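Putative cytosolic protein (Geobacillus zalihae, PDB 6AHX) probably acts as a copper-sensing transcriptional repressor of the CsoR family, expected to release its operator DNA when copper(I) binds. Local coordinates at residues I23-L26 against A27-G31; E30-V33 against R34-E38; R44-P47 against D48-Q52; D61-A64 against K65-A69. All blocks are in the same frame, centred on the assembly; numbering follows the deposited sequence.

Interaction 1 of 4, residues I23-L26 against A27-G31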
loop_
_atom_site.group_PDB
_atom_site.type_symbol
_atom_site.label_atom_id
_atom_site.label_comp_id
_atom_site.label_asym_id
_atom_site.label_seq_id
_atom_site.Cartn_x
_atom_site.Cartn_y
_atom_site.Cartn_z
ATOM N N ILE A 23 -11.461 -7.131 -4.571
ATOM C CA ILE A 23 -10.506 -7.128 -5.644
ATOM C C ILE A 23 -10.326 -5.706 -6.192
ATOM O O ILE A 23 -9.180 -5.234 -6.443
ATOM C CB ILE A 23 -10.893 -8.176 -6.734
ATOM C CG1 ILE A 23 -10.639 -9.604 -6.206
ATOM C CG2 ILE A 23 -10.015 -8.034 -7.976
ATOM C CD1 ILE A 23 -11.857 -10.425 -5.914
ATOM N N ASN A 24 -11.457 -5.028 -6.359
ATOM C CA ASN A 24 -11.454 -3.671 -6.883
ATOM C C ASN A 24 -10.750 -2.667 -5.971
ATOM O O ASN A 24 -9.992 -1.846 -6.482
ATOM C CB ASN A 24 -12.887 -3.192 -7.185
ATOM C CG ASN A 24 -13.499 -3.941 -8.371
ATOM O OD1 ASN A 24 -12.816 -4.726 -9.094
ATOM N ND2 ASN A 24 -14.788 -3.713 -8.586
ATOM N N ARG A 25 -11.000 -2.758 -4.662
ATOM C CA ARG A 25 -10.290 -1.919 -3.695
ATOM C C ARG A 25 -8.768 -2.126 -3.833
ATOM O O ARG A 25 -8.007 -1.153 -3.927
ATOM C CB ARG A 25 -10.756 -2.168 -2.272
ATOM C CG ARG A 25 -11.117 -0.857 -1.565
ATOM C CD ARG A 25 -10.036 0.235 -1.220
ATOM N NE ARG A 25 -10.394 0.589 0.188
ATOM C CZ ARG A 25 -10.556 1.796 0.777
ATOM N NH1 ARG A 25 -10.245 2.950 0.211
ATOM N NH2 ARG A 25 -10.976 1.835 2.045
ATOM N N LEU A 26 -8.361 -3.392 -3.929
ATOM C CA LEU A 26 -6.973 -3.696 -4.083
ATOM C C LEU A 26 -6.439 -3.105 -5.365
ATOM O O LEU A 26 -5.316 -2.588 -5.382
ATOM C CB LEU A 26 -6.706 -5.215 -3.994
ATOM C CG LEU A 26 -6.764 -5.783 -2.569
ATOM C CD1 LEU A 26 -6.813 -7.315 -2.625
ATOM C CD2 LEU A 26 -5.643 -5.311 -1.623
ATOM N N ALA A 27 -7.236 -3.151 -6.439
ATOM C CA ALA A 27 -6.861 -2.458 -7.708
ATOM C C ALA A 27 -6.717 -0.934 -7.625
ATOM O O ALA A 27 -5.777 -0.364 -8.190
ATOM C CB ALA A 27 -7.775 -2.825 -8.845
ATOM N N ARG A 28 -7.598 -0.318 -6.866
ATOM C CA ARG A 28 -7.532 1.116 -6.558
ATOM C C ARG A 28 -6.300 1.522 -5.728
ATOM O O ARG A 28 -5.639 2.521 -6.034
ATOM C CB ARG A 28 -8.819 1.564 -5.830
ATOM C CG ARG A 28 -9.877 2.025 -6.838
ATOM C CD ARG A 28 -11.299 2.317 -6.340
ATOM N NE ARG A 28 -11.568 2.446 -4.889
ATOM C CZ ARG A 28 -12.377 1.633 -4.151
ATOM N NH1 ARG A 28 -13.005 0.542 -4.667
ATOM N NH2 ARG A 28 -12.574 1.906 -2.840
ATOM N N ILE A 29 -6.028 0.733 -4.693
ATOM C CA ILE A 29 -4.875 0.942 -3.856
ATOM C C ILE A 29 -3.643 0.790 -4.711
ATOM O O ILE A 29 -2.707 1.561 -4.595
ATOM C CB ILE A 29 -4.828 -0.026 -2.665
ATOM C CG1 ILE A 29 -5.956 0.231 -1.690
ATOM C CG2 ILE A 29 -3.508 0.167 -1.910
ATOM C CD1 ILE A 29 -6.230 -0.921 -0.814
ATOM N N GLU A 30 -3.660 -0.172 -5.630
ATOM C CA GLU A 30 -2.551 -0.290 -6.599
ATOM C C GLU A 30 -2.278 1.004 -7.398
ATOM O O GLU A 30 -1.144 1.489 -7.391
ATOM C CB GLU A 30 -2.784 -1.486 -7.515
ATOM C CG GLU A 30 -1.576 -1.805 -8.378
ATOM C CD GLU A 30 -1.875 -2.692 -9.544
ATOM O OE1 GLU A 30 -2.851 -3.480 -9.459
ATOM O OE2 GLU A 30 -1.067 -2.623 -10.497
ATOM N N GLY A 31 -3.320 1.564 -8.044
ATOM C CA GLY A 31 -3.204 2.815 -8.817
ATOM C C GLY A 31 -2.775 3.991 -7.942
ATOM O O GLY A 31 -2.107 4.932 -8.355
#
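The Arg28 guanidinium lies with one face against the start of the Arg25 side chain. CG of Arg25 sits over that face, 3.4 Å from Arg28 NH2, and CA of Arg25 lies toward the rim of the same face. The two guanidinium planes are 31° apart. NE of Arg25 is 4.0 Å from Arg28 NH2, close for two like charges. The Arg28 chain doubles back at its third torsion (chi3 13°), and this fold returns the group over the preceding turn. Arg25 bends at chi2 and chi3 and leads its own end to helix 46-70, where it touches Ala59, Ser62 and Thr63. One turn on, CD1 of Ile29 packs on Arg25 CD at 4.0 Å. Beneath the side chains run the i to i+4 bonds of helix 20-41. Ala27 N donates to Ile23 O at 2.8 Å and Ile29 N to Arg25 O. The buried face belongs to the dimer: Leu26 packs on Ala40 of the second subunit and Ile29 on Val33 of the second subunit. The arginine pair is thus held by carbon contact and backbone, while its two positive charges probably oppose the closeness, a cost that solvent may partly screen.

Interaction 2 of 4, residues E30-V33 against R34-E38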
loop_
_atom_site.group_PDB
_atom_site.type_symbol
_atom_site.label_atom_id
_atom_site.label_comp_id
_atom_site.label_asym_id
_atom_site.label_seq_id
_atom_site.Cartn_x
_atom_site.Cartn_y
_atom_site.Cartn_z
ATOM N N GLU A 30 -3.660 -0.172 -5.630
ATOM C CA GLU A 30 -2.551 -0.290 -6.599
ATOM C C GLU A 30 -2.278 1.004 -7.398
ATOM O O GLU A 30 -1.144 1.489 -7.391
ATOM C CB GLU A 30 -2.784 -1.486 -7.515
ATOM C CG GLU A 30 -1.576 -1.805 -8.378
ATOM C CD GLU A 30 -1.875 -2.692 -9.544
ATOM O OE1 GLU A 30 -2.851 -3.480 -9.459
ATOM O OE2 GLU A 30 -1.067 -2.623 -10.497
ATOM N N GLY A 31 -3.320 1.564 -8.044
ATOM C CA GLY A 31 -3.204 2.815 -8.817
ATOM C C GLY A 31 -2.775 3.991 -7.942
ATOM O O GLY A 31 -2.107 4.932 -8.355
ATOM N N HIS A 32 -3.165 3.927 -6.695
ATOM C CA HIS A 32 -2.887 4.993 -5.727
ATOM C C HIS A 32 -1.387 4.970 -5.418
ATOM O O HIS A 32 -0.713 5.990 -5.495
ATOM C CB HIS A 32 -3.817 4.786 -4.536
ATOM C CG HIS A 32 -3.934 5.954 -3.615
ATOM N ND1 HIS A 32 -3.120 7.070 -3.678
ATOM C CD2 HIS A 32 -4.713 6.128 -2.550
ATOM C CE1 HIS A 32 -3.401 7.875 -2.685
ATOM N NE2 HIS A 32 -4.379 7.331 -1.997
ATOM N N VAL A 33 -0.847 3.814 -5.140
ATOM C CA VAL A 33 0.619 3.697 -4.909
ATOM C C VAL A 33 1.429 4.111 -6.144
ATOM O O VAL A 33 2.468 4.838 -6.003
ATOM C CB VAL A 33 1.085 2.291 -4.384
ATOM C CG1 VAL A 33 2.587 2.331 -4.094
ATOM C CG2 VAL A 33 0.393 1.869 -3.103
ATOM N N ARG A 34 0.922 3.712 -7.334
ATOM C CA ARG A 34 1.503 4.139 -8.591
ATOM C C ARG A 34 1.588 5.642 -8.672
ATOM O O ARG A 34 2.581 6.194 -9.156
ATOM C CB ARG A 34 0.705 3.621 -9.776
ATOM C CG ARG A 34 1.261 4.106 -11.124
ATOM C CD ARG A 34 0.869 3.248 -12.351
ATOM N NE ARG A 34 -0.548 2.824 -12.353
ATOM C CZ ARG A 34 -1.048 1.603 -12.011
ATOM N NH1 ARG A 34 -2.383 1.403 -12.069
ATOM N NH2 ARG A 34 -0.264 0.555 -11.619
ATOM N N ALA A 35 0.551 6.319 -8.183
ATOM C CA ALA A 35 0.507 7.779 -8.247
ATOM C C ALA A 35 1.463 8.400 -7.304
ATOM O O ALA A 35 2.145 9.371 -7.657
ATOM C CB ALA A 35 -0.909 8.279 -7.965
ATOM N N ILE A 36 1.546 7.800 -6.117
ATOM C CA ILE A 36 2.478 8.225 -5.075
ATOM C C ILE A 36 3.911 8.082 -5.544
ATOM O O ILE A 36 4.729 8.973 -5.337
ATOM C CB ILE A 36 2.272 7.487 -3.720
ATOM C CG1 ILE A 36 0.846 7.710 -3.139
ATOM C CG2 ILE A 36 3.335 7.955 -2.708
ATOM C CD1 ILE A 36 0.553 6.912 -1.892
ATOM N N LYS A 37 4.187 6.956 -6.181
ATOM C CA LYS A 37 5.471 6.755 -6.884
ATOM C C LYS A 37 5.785 7.914 -7.901
ATOM O O LYS A 37 6.921 8.424 -7.969
ATOM C CB LYS A 37 5.441 5.389 -7.578
ATOM C CG LYS A 37 6.698 5.054 -8.378
ATOM C CD LYS A 37 6.485 3.874 -9.272
ATOM C CE LYS A 37 5.625 4.318 -10.435
ATOM N NZ LYS A 37 5.324 3.125 -11.282
ATOM N N GLU A 38 4.757 8.329 -8.640
ATOM C CA GLU A 38 4.916 9.353 -9.614
ATOM C C GLU A 38 5.022 10.678 -8.937
ATOM O O GLU A 38 5.748 11.504 -9.407
ATOM C CB GLU A 38 3.805 9.332 -10.646
ATOM C CG GLU A 38 3.846 8.131 -11.577
ATOM C CD GLU A 38 2.515 7.872 -12.332
ATOM O OE1 GLU A 38 2.487 6.892 -13.133
ATOM O OE2 GLU A 38 1.484 8.614 -12.141
#
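Arg34 reaches back over the preceding turn and lays one face of its guanidinium on Gly31, with NH1 3.6 Å from Gly31 CA. Its NH2 points at Glu30 OE2, 3.5 Å away, in a weak bond of a salt bridge. OE2 lies at the edge of the guanidinium, in its plane, but the carboxylate is turned 82° to it, so the two groups do not pair side by side. Arg34 starts with CG opposite the backbone N (chi1 178°) and turns at chi3 (43°), which swings the group back toward Glu30. The stronger partner of Arg34 is Glu30 of the second subunit, and the pairing is reciprocal. Glu30 OE1 also pairs with Lys37 NZ of the second subunit. This is helix 20-41 at the dimer interface of the CsoR-type helical fold. An alanine here is likely to leave Glu30 of both subunits with Lys37 of the other subunit but no arginine partner, and to uncover Gly31. Val33 is buried and packs on Leu26 of the second subunit. Its O accepts from Lys37 N at 2.7 Å. Facing helix 46-70, Ile36 runs obliquely past the His32 ring, with CG1 4.1 Å from ND1. Both touch Gln52 and Val56.

Interaction 3 of 4, residues R44-P47 against D48-Q52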
loop_
_atom_site.group_PDB
_atom_site.type_symbol
_atom_site.label_atom_id
_atom_site.label_comp_id
_atom_site.label_asym_id
_atom_site.label_seq_id
_atom_site.Cartn_x
_atom_site.Cartn_y
_atom_site.Cartn_z
ATOM N N ARG A 44 7.236 16.194 -5.923
ATOM C CA ARG A 44 6.172 16.795 -5.149
ATOM C C ARG A 44 6.580 17.085 -3.687
ATOM O O ARG A 44 7.524 16.500 -3.138
ATOM C CB ARG A 44 4.971 15.878 -5.206
ATOM C CG ARG A 44 4.335 15.727 -6.594
ATOM C CD ARG A 44 3.564 16.981 -7.093
ATOM N NE ARG A 44 2.568 17.442 -6.115
ATOM C CZ ARG A 44 1.336 16.951 -5.952
ATOM N NH1 ARG A 44 0.815 16.022 -6.742
ATOM N NH2 ARG A 44 0.620 17.397 -4.950
ATOM N N ASP A 45 5.853 17.981 -3.053
ATOM C CA ASP A 45 6.152 18.367 -1.681
ATOM C C ASP A 45 5.910 17.201 -0.779
ATOM O O ASP A 45 4.949 16.471 -0.949
ATOM C CB ASP A 45 5.336 19.562 -1.189
ATOM C CG ASP A 45 5.627 20.851 -1.993
ATOM O OD1 ASP A 45 6.731 20.988 -2.609
ATOM O OD2 ASP A 45 4.731 21.721 -1.992
ATOM N N CYS A 46 6.816 17.045 0.180
ATOM C CA CYS A 46 6.817 15.924 1.063
ATOM C C CYS A 46 5.497 15.731 1.811
ATOM O O CYS A 46 5.018 14.629 1.899
ATOM C CB CYS A 46 7.952 16.037 2.037
ATOM S SG CYS A 46 7.779 14.910 3.420
ATOM N N PRO A 47 4.915 16.792 2.351
ATOM C CA PRO A 47 3.643 16.544 3.086
ATOM C C PRO A 47 2.501 15.963 2.219
ATOM O O PRO A 47 1.711 15.152 2.709
ATOM C CB PRO A 47 3.269 17.927 3.649
ATOM C CG PRO A 47 4.485 18.797 3.464
ATOM C CD PRO A 47 5.253 18.221 2.302
ATOM N N ASP A 48 2.485 16.330 0.951
ATOM C CA ASP A 48 1.546 15.767 -0.014
ATOM C C ASP A 48 1.754 14.262 -0.112
ATOM O O ASP A 48 0.807 13.464 -0.134
ATOM C CB ASP A 48 1.771 16.364 -1.447
ATOM C CG ASP A 48 1.578 17.898 -1.494
ATOM O OD1 ASP A 48 1.578 18.556 -0.451
ATOM O OD2 ASP A 48 1.425 18.460 -2.573
ATOM N N ILE A 49 3.021 13.892 -0.237
ATOM C CA ILE A 49 3.417 12.509 -0.377
ATOM C C ILE A 49 3.067 11.722 0.871
ATOM O O ILE A 49 2.430 10.652 0.774
ATOM C CB ILE A 49 4.877 12.374 -0.801
ATOM C CG1 ILE A 49 5.060 12.954 -2.234
ATOM C CG2 ILE A 49 5.317 10.914 -0.735
ATOM C CD1 ILE A 49 6.458 12.815 -2.822
ATOM N N LEU A 50 3.388 12.278 2.032
ATOM C CA LEU A 50 3.200 11.549 3.267
ATOM C C LEU A 50 1.730 11.463 3.616
ATOM O O LEU A 50 1.310 10.493 4.193
ATOM C CB LEU A 50 3.933 12.252 4.414
ATOM C CG LEU A 50 5.465 12.191 4.365
ATOM C CD1 LEU A 50 5.955 12.804 5.665
ATOM C CD2 LEU A 50 6.076 10.813 4.164
ATOM N N LEU A 51 0.959 12.469 3.232
ATOM C CA LEU A 51 -0.492 12.374 3.302
ATOM C C LEU A 51 -1.069 11.195 2.558
ATOM O O LEU A 51 -1.934 10.511 3.060
ATOM C CB LEU A 51 -1.146 13.658 2.732
ATOM C CG LEU A 51 -2.586 13.903 3.141
ATOM C CD1 LEU A 51 -2.584 14.516 4.545
ATOM C CD2 LEU A 51 -3.326 14.777 2.131
ATOM N N GLN A 52 -0.552 10.952 1.359
ATOM C CA GLN A 52 -1.072 9.891 0.507
ATOM C C GLN A 52 -0.598 8.556 0.985
ATOM O O GLN A 52 -1.399 7.619 0.975
ATOM C CB GLN A 52 -0.716 10.132 -0.959
ATOM C CG GLN A 52 -1.320 11.413 -1.518
ATOM C CD GLN A 52 -2.826 11.538 -1.346
ATOM O OE1 GLN A 52 -3.556 10.559 -1.191
ATOM N NE2 GLN A 52 -3.281 12.765 -1.274
HETATM O O HOH W 1 3.583 19.204 -4.073
#
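Arg44 NH2 donates to Asp48 OD2 at 2.7 Å, a short hydrogen bond within a salt bridge. It meets OD2 on the anti side, and the guanidinium and carboxylate planes stand 77° apart. The N-H...O angle is only 144°. A water bridges the same groups. It accepts from Arg44 NE at 2.9 Å and from Asp45 N at 2.8 Å, and donates to Asp48 OD2. That oxygen is therefore gripped twice, and the water lies at the guanidinium edge, in its plane. The Arg44 chain bends at chi2 and chi3, which curls NE and NH2 round to Asp48.

Backbone bonds begin the helix. Asp45 is at the N-cap position, although its side chain makes no capping bond. Its O accepts from Ile49 N at 3.3 Å and weakly from Asp48 N. Leu50 N to Cys46 O follows at 2.9 Å. The carboxylate of Asp48 lies in the first turn, where the helix dipole would probably favour its negative charge.

Apolar contacts are few. Cys46 SG packs on Leu50 CD1 at 3.6 Å, and Ile49 CD1 lies 4.2 Å from Arg44 CB. SG is also tied by a disulfide to Cys75 of the second subunit, a covalent intersubunit link. The two cysteines probably correspond to copper(I) ligands of CsoR relatives, so the disulfide is consistent with a metal-free, oxidised site. The contact begins helix 46-70. Arg44 and Asp48 touch Met39 of helix 20-41, while Ile49 packs on Tyr18 and Leu50 on Ala64, both of the second subunit.

Interaction 4 of 4, residues D61-A64 against K65-A69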
loop_
_atom_site.group_PDB
_atom_site.type_symbol
_atom_site.label_atom_id
_atom_site.label_comp_id
_atom_site.label_asym_id
_atom_site.label_seq_id
_atom_site.Cartn_x
_atom_site.Cartn_y
_atom_site.Cartn_z
ATOM N N ASP A 61 -5.622 -1.198 5.667
ATOM C CA ASP A 61 -6.221 -1.570 6.925
ATOM C C ASP A 61 -7.723 -1.841 6.778
ATOM O O ASP A 61 -8.181 -2.864 7.199
ATOM C CB ASP A 61 -5.937 -0.505 7.966
ATOM C CG ASP A 61 -6.516 -0.866 9.336
ATOM O OD1 ASP A 61 -6.046 -1.795 9.955
ATOM O OD2 ASP A 61 -7.499 -0.263 9.779
ATOM N N SER A 62 -8.477 -1.010 6.086
ATOM C CA SER A 62 -9.899 -1.294 5.894
ATOM C C SER A 62 -10.205 -2.497 5.064
ATOM O O SER A 62 -11.133 -3.248 5.343
ATOM C CB SER A 62 -10.583 -0.109 5.257
ATOM O OG SER A 62 -10.465 0.895 6.225
ATOM N N THR A 63 -9.452 -2.640 4.007
ATOM C CA THR A 63 -9.532 -3.799 3.188
ATOM C C THR A 63 -9.240 -5.107 3.941
ATOM O O THR A 63 -9.932 -6.045 3.718
ATOM C CB THR A 63 -8.608 -3.636 1.953
ATOM O OG1 THR A 63 -8.993 -2.441 1.297
ATOM C CG2 THR A 63 -8.759 -4.799 1.021
ATOM N N ALA A 64 -8.211 -5.171 4.769
ATOM C CA ALA A 64 -7.955 -6.339 5.612
ATOM C C ALA A 64 -9.127 -6.698 6.581
ATOM O O ALA A 64 -9.505 -7.881 6.750
ATOM C CB ALA A 64 -6.697 -6.092 6.445
ATOM N N LYS A 65 -9.689 -5.646 7.186
ATOM C CA LYS A 65 -10.900 -5.759 8.007
ATOM C C LYS A 65 -12.100 -6.325 7.239
ATOM O O LYS A 65 -12.751 -7.200 7.717
ATOM C CB LYS A 65 -11.254 -4.430 8.586
ATOM C CG LYS A 65 -10.279 -3.968 9.642
ATOM C CD LYS A 65 -10.783 -2.607 10.124
ATOM C CE LYS A 65 -9.853 -1.832 11.059
ATOM N NZ LYS A 65 -8.805 -2.647 11.734
ATOM N N VAL A 66 -12.321 -5.873 6.034
ATOM C CA VAL A 66 -13.403 -6.385 5.205
ATOM C C VAL A 66 -13.191 -7.869 4.890
ATOM O O VAL A 66 -14.149 -8.670 4.904
ATOM C CB VAL A 66 -13.496 -5.590 3.885
ATOM C CG1 VAL A 66 -14.385 -6.247 2.830
ATOM C CG2 VAL A 66 -13.953 -4.191 4.157
ATOM N N ILE A 67 -11.966 -8.223 4.538
ATOM C CA ILE A 67 -11.648 -9.588 4.198
ATOM C C ILE A 67 -11.780 -10.463 5.430
ATOM O O ILE A 67 -12.351 -11.539 5.367
ATOM C CB ILE A 67 -10.199 -9.698 3.654
ATOM C CG1 ILE A 67 -10.069 -9.006 2.257
ATOM C CG2 ILE A 67 -9.664 -11.170 3.624
ATOM C CD1 ILE A 67 -8.598 -8.837 1.840
ATOM N N PHE A 68 -11.206 -10.016 6.529
ATOM C CA PHE A 68 -11.373 -10.718 7.791
ATOM C C PHE A 68 -12.868 -10.939 8.186
ATOM O O PHE A 68 -13.242 -12.033 8.587
ATOM C CB PHE A 68 -10.586 -10.029 8.921
ATOM C CG PHE A 68 -10.394 -10.904 10.130
ATOM C CD1 PHE A 68 -9.366 -11.794 10.211
ATOM C CD2 PHE A 68 -11.265 -10.852 11.176
ATOM C CE1 PHE A 68 -9.193 -12.609 11.339
ATOM C CE2 PHE A 68 -11.093 -11.641 12.310
ATOM C CZ PHE A 68 -10.070 -12.535 12.378
ATOM N N ALA A 69 -13.712 -9.926 8.058
ATOM C CA ALA A 69 -15.145 -10.109 8.245
ATOM C C ALA A 69 -15.798 -11.121 7.305
ATOM O O ALA A 69 -16.516 -12.011 7.734
ATOM C CB ALA A 69 -15.865 -8.783 8.145
#
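Lys65 closes on the carboxylate of Asp61 one turn before it. NZ lies 3.3 Å from Asp61 OD2 in an i to i+4 salt bridge along helix 46-70 and makes a weak hydrogen bond of 3.4 Å to OD1, so both oxygens share the one ammonium. The Lys65 chain is extended until its last torsion, where it bends (chi4 -19°). That bend turns NZ across the two oxygens and brings CE within 3.1 Å of OD2, a tight approach. Lysine in place of Asp61 would probably lose this pairing and set two positive charges side by side. Beneath the pair, Lys65 N donates to Asp61 O at 3.2 Å, nearly straight at 169°. The same ladder continues with Phe68 N to Ala64 O at 2.7 Å. Thr63 OG1 bonds to Ala59 O, a backbone carbonyl one turn earlier. CG2 of Thr63 meets Ile67 CD1 at 4.1 Å, and CG1 of Ile67 lies 3.3 Å from Thr63 O. Packing reaches helix 20-41 and the second subunit. Thr63 touches Arg25 and Ile29 of helix 20-41, and Ile67 touches Val22 of that helix. Ala64 and Phe68 pack on Leu50 of the second subunit, and Ile67 also meets Cys46 of the second subunit.

Interactions 1 and 2 follow each other on helix 20-41 and share Glu30 and Gly31. Interactions 3 and 4 lie on helix 46-70, centres about 26 Å apart. The two helices meet in pairs: Arg25 and Ile29 of interaction 1 touch Thr63 of interaction 4, while His32 and Ile36 of interaction 2 reach Gln52 of interaction 3. All four are partly buried and border the second subunit. Interaction 3 has the most exposed residues and uses a water; none of the touching residues of interaction 2 is exposed. Chemistry follows place: like charges in interaction 1, an intersubunit charge network in interaction 2, a local ion pair beside an intersubunit disulfide in interaction 3, another ion pair in interaction 4.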